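Local coordinates for PixA inclusion body protein (Burkholderia cenocepacia, PDB 4LZK) that is of unknown function but belongs to the PixA family and is probably associated with bacterial inclusion bodies, at residues C[18-23]-C[61-66]; C[28-33]-C[50-55]. All blocks are in the same frame, centred on the assembly; numbering follows the deposited sequence.

Contact 1 (C[18-23]-C[61-66]); sequences QSIQIL and PGVSSS
One face of the Q18 carboxamide rests on a single corner of the P61 ring, its CD: P61 CD sits almost directly above the amide carbon, 3.7 Å from Q18 CD, and Q18 OE1 is equally near it at 3.7 Å. The two side chains cross at about a right angle. At the amide's nitrogen end, Q18 NE2 donates a hydrogen bond to A16 O, which helps fix the rotation of the group. The bend at chi2 (-64°) folds the chain over, so that a flat face is presented to the proline. A glutamine suits this partly exposed place: its flat amide can lie against the proline CD methylene while its N-H binds the carbonyl of A16 just before the strand. Deeper in, two branched aliphatic residues meet tip to tip, I20 CD1 lying 3.7 Å from V63 CG2 and 4.1 Å from V63 CG1. Q183 of a second subunit hydrogen-bonds S64 OG. The loop 61-66 follows strand 53-57 and leads to strand 72-76, and V63 also packs on N57, N77 and D80. I20 lies in strand 19-26, which is flanked by strands 53-57 and 81-88, and its side chain also touches L76 of strand 72-76, in the other sheet.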
# COMPACT_ATOMS: atom_id res chain seq x y z
N GLN C 18 -7.63 -7.36 23.53
CA GLN C 18 -6.61 -8.09 22.74
C GLN C 18 -5.19 -7.81 23.29
O GLN C 18 -4.98 -6.87 24.08
CB GLN C 18 -6.73 -7.69 21.27
CG GLN C 18 -8.11 -7.86 20.64
CD GLN C 18 -8.54 -9.33 20.59
OE1 GLN C 18 -7.80 -10.17 20.15
NE2 GLN C 18 -9.72 -9.63 21.08
N SER C 19 -4.25 -8.68 22.97
CA SER C 19 -2.83 -8.49 23.26
C SER C 19 -2.07 -8.50 21.93
O SER C 19 -1.98 -9.53 21.29
CB SER C 19 -2.29 -9.63 24.06
OG SER C 19 -3.12 -9.77 25.17
N ILE C 20 -1.59 -7.35 21.53
CA ILE C 20 -1.03 -7.11 20.23
C ILE C 20 0.50 -7.08 20.37
O ILE C 20 1.03 -6.46 21.22
CB ILE C 20 -1.47 -5.74 19.76
CG1 ILE C 20 -3.00 -5.71 19.73
CG2 ILE C 20 -0.90 -5.50 18.38
CD1 ILE C 20 -3.49 -4.26 19.72
N GLN C 21 1.17 -7.85 19.56
CA GLN C 21 2.58 -7.80 19.54
C GLN C 21 3.06 -6.89 18.43
O GLN C 21 2.61 -6.99 17.27
CB GLN C 21 3.12 -9.23 19.29
CG GLN C 21 2.75 -10.32 20.29
CD GLN C 21 2.93 -11.71 19.64
OE1 GLN C 21 2.24 -12.05 18.63
NE2 GLN C 21 3.77 -12.50 20.20
N ILE C 22 4.06 -6.05 18.75
CA ILE C 22 4.51 -5.12 17.78
C ILE C 22 6.02 -5.33 17.63
O ILE C 22 6.66 -5.42 18.62
CB ILE C 22 4.20 -3.63 18.16
CG1 ILE C 22 2.70 -3.34 18.35
CG2 ILE C 22 4.81 -2.70 17.15
CD1 ILE C 22 2.48 -1.99 19.03
N LEU C 23 6.53 -5.39 16.39
CA LEU C 23 7.95 -5.51 16.12
C LEU C 23 8.43 -4.34 15.29
O LEU C 23 7.96 -4.08 14.14
CB LEU C 23 8.30 -6.87 15.48
CG LEU C 23 9.80 -7.18 15.36
CD1 LEU C 23 10.41 -7.37 16.75
CD2 LEU C 23 9.98 -8.39 14.46
N PRO C 61 -9.23 -8.43 16.19
CA PRO C 61 -10.44 -7.69 15.77
C PRO C 61 -10.41 -6.24 16.23
O PRO C 61 -10.13 -5.98 17.38
CB PRO C 61 -11.59 -8.48 16.40
CG PRO C 61 -11.00 -9.85 16.63
CD PRO C 61 -9.56 -9.61 17.00
N GLY C 62 -10.60 -5.30 15.32
CA GLY C 62 -10.64 -3.90 15.64
C GLY C 62 -9.24 -3.28 15.69
O GLY C 62 -9.07 -2.13 16.10
N VAL C 63 -8.23 -4.03 15.28
CA VAL C 63 -6.90 -3.54 15.23
C VAL C 63 -6.49 -3.40 13.74
O VAL C 63 -6.70 -4.30 13.00
CB VAL C 63 -5.98 -4.54 15.94
CG1 VAL C 63 -4.55 -4.12 15.79
CG2 VAL C 63 -6.36 -4.64 17.40
N SER C 64 -5.93 -2.28 13.32
CA SER C 64 -5.40 -2.15 11.93
C SER C 64 -4.15 -1.34 11.99
O SER C 64 -3.87 -0.68 12.98
CB SER C 64 -6.41 -1.46 11.01
OG SER C 64 -6.66 -0.09 11.41
N SER C 65 -3.39 -1.36 10.92
CA SER C 65 -2.19 -0.52 10.84
C SER C 65 -1.75 -0.44 9.42
O SER C 65 -2.32 -1.11 8.55
CB SER C 65 -1.07 -1.13 11.68
OG SER C 65 -0.57 -2.28 10.99
N SER C 66 -0.71 0.35 9.21
CA SER C 66 -0.06 0.50 7.88
C SER C 66 1.13 -0.43 7.88
O SER C 66 2.29 0.02 8.02
CB SER C 66 0.47 1.95 7.71
OG SER C 66 -0.56 2.95 7.88

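Contact 2 (C[28-33]-C[50-55]); sequences TNYIKR and STALFM
Y30 reaches from helix 28-34 to the short 3-10 turn 50-52 with the edge of its ring, where T51 and A52 receive it. Its CB points toward the turn, and with CG anti to the backbone N (chi1 178°) the ring extends away from the helix. CD2 is the first ring atom to touch, 3.7 Å from A52 CB and 3.8 Å from A52 CA; the alanine methyl lies at the ring edge, near its plane. One step further, Y30 CE2 comes within 4.1 Å of T51 CG2, which approaches obliquely. The tip passes beyond the turn: Y30 OH is hydrogen-bonded to the OH of Y30 in a fourth subunit, a like-to-like pairing across an interface.

I31, the next residue of the helix, reaches the same methyl by a different route. Its CA–CB bond does not aim at the turn, but a bent chi2 (-43°) swings CD1 round until it stands 3.4 Å from A52 CB, closer than carbons usually pack. The A52 methyl thus sits in the notch between the Y30 ring edge and the end of I31. A small methyl suits this tight spot; the A52 backbone is also hydrogen-bonded to that of D27, in the connection leading into the helix. I31 continues inward to F178 and L164 of the other sheet.

Chemically, the contact is apolar throughout: carbon meets carbon, and shape governs the fit. Tyrosine combines a ring edge that packs on the turn with a hydroxyl that pairs with Y30 of the fourth subunit.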
# COMPACT_ATOMS: atom_id res chain seq x y z
N THR C 28 19.68 -0.74 10.15
CA THR C 28 20.82 -0.21 10.84
C THR C 28 21.88 0.27 9.86
O THR C 28 22.56 1.23 10.12
CB THR C 28 21.37 -1.18 11.92
OG1 THR C 28 21.68 -2.46 11.33
CG2 THR C 28 20.39 -1.30 13.05
N ASN C 29 22.04 -0.42 8.72
CA ASN C 29 22.98 0.04 7.68
C ASN C 29 22.61 1.41 7.13
O ASN C 29 23.47 2.25 6.88
CB ASN C 29 23.10 -0.98 6.58
CG ASN C 29 23.90 -2.21 7.04
OD1 ASN C 29 24.68 -2.13 7.99
ND2 ASN C 29 23.68 -3.35 6.39
N TYR C 30 21.34 1.65 6.93
CA TYR C 30 20.89 2.92 6.49
C TYR C 30 21.19 4.02 7.52
O TYR C 30 21.68 5.14 7.16
CB TYR C 30 19.40 2.88 6.19
CG TYR C 30 18.93 4.23 5.77
CD1 TYR C 30 19.66 4.94 4.81
CD2 TYR C 30 17.84 4.86 6.36
CE1 TYR C 30 19.29 6.20 4.44
CE2 TYR C 30 17.46 6.12 5.98
CZ TYR C 30 18.19 6.79 5.01
OH TYR C 30 17.85 8.06 4.59
N ILE C 31 20.93 3.73 8.80
CA ILE C 31 21.20 4.68 9.86
C ILE C 31 22.68 5.06 9.92
O ILE C 31 23.07 6.22 10.04
CB ILE C 31 20.88 4.07 11.27
CG1 ILE C 31 19.43 3.61 11.38
CG2 ILE C 31 21.12 5.07 12.36
CD1 ILE C 31 18.52 4.55 10.80
N LYS C 32 23.51 4.06 9.86
CA LYS C 32 24.94 4.27 10.01
C LYS C 32 25.47 5.14 8.85
O LYS C 32 26.34 5.99 9.07
CB LYS C 32 25.69 2.91 10.05
CG LYS C 32 25.65 2.26 11.41
CD LYS C 32 26.48 0.96 11.53
CE LYS C 32 26.23 0.04 10.38
NZ LYS C 32 26.87 -1.32 10.51
N ARG C 33 24.95 4.93 7.65
CA ARG C 33 25.31 5.78 6.50
C ARG C 33 24.74 7.20 6.61
O ARG C 33 25.38 8.17 6.24
CB ARG C 33 24.80 5.18 5.16
CG ARG C 33 25.53 3.93 4.70
CD ARG C 33 25.11 3.55 3.29
NE ARG C 33 23.70 3.23 3.25
CZ ARG C 33 23.16 2.02 3.40
NH1 ARG C 33 23.94 0.96 3.65
NH2 ARG C 33 21.85 1.89 3.32
N SER C 50 11.09 8.01 10.10
CA SER C 50 10.42 6.72 10.16
C SER C 50 10.70 5.91 8.89
O SER C 50 10.45 4.74 8.83
CB SER C 50 8.90 6.92 10.36
OG SER C 50 8.41 7.68 9.28
N THR C 51 11.27 6.56 7.91
CA THR C 51 11.70 5.96 6.67
C THR C 51 12.84 4.89 6.87
O THR C 51 13.06 3.96 6.05
CB THR C 51 12.16 7.18 5.84
OG1 THR C 51 11.53 7.18 4.58
CG2 THR C 51 13.55 7.27 5.76
N ALA C 52 13.53 5.01 7.98
CA ALA C 52 14.66 4.15 8.31
C ALA C 52 14.25 2.84 8.98
O ALA C 52 15.10 2.07 9.38
CB ALA C 52 15.55 4.90 9.26
N LEU C 53 12.97 2.59 9.15
CA LEU C 53 12.60 1.40 9.82
C LEU C 53 11.26 0.94 9.34
O LEU C 53 10.62 1.61 8.54
CB LEU C 53 12.62 1.61 11.35
CG LEU C 53 11.56 2.62 11.84
CD1 LEU C 53 10.78 1.97 12.97
CD2 LEU C 53 12.26 3.85 12.33
N PHE C 54 10.81 -0.21 9.81
CA PHE C 54 9.51 -0.78 9.45
C PHE C 54 8.84 -1.22 10.78
O PHE C 54 9.53 -1.67 11.70
CB PHE C 54 9.75 -1.98 8.59
CG PHE C 54 10.63 -1.73 7.42
CD1 PHE C 54 10.13 -1.15 6.27
CD2 PHE C 54 11.96 -2.09 7.43
CE1 PHE C 54 10.93 -0.93 5.14
CE2 PHE C 54 12.78 -1.88 6.29
CZ PHE C 54 12.26 -1.30 5.16
N MSE C 55 7.55 -1.11 10.89
CA MSE C 55 6.85 -1.58 12.14
C MSE C 55 5.75 -2.54 11.70
O MSE C 55 5.08 -2.29 10.73
CB MSE C 55 6.26 -0.43 12.90
CG MSE C 55 7.31 0.36 13.69
SE MSE C 55 6.57 1.81 14.79
CE MSE C 55 6.08 0.72 16.28

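Overall arrangement
The two contacts lie with their centres 22 Å apart and meet along one sheet, in which strands 19-26 and 53-57 are antiparallel neighbours. Along the chain the order is 18-23, 28-33, 50-55, 61-66, so contact 2 falls wholly between the halves of contact 1: strand 19-26 leads into helix 28-34, and strand 53-57 returns toward the loop of contact 1. They touch directly where I22 CG2 packs 3.7 Å from CE of selenomethionine M55. One contact thus marks each end of this strand pair. Both also reach a third subunit, where Q21 and N29 pack against N29 and Q21 of that copy, joining strand 19-26 and helix 28-34 to a neighbour in the six-chain assembly.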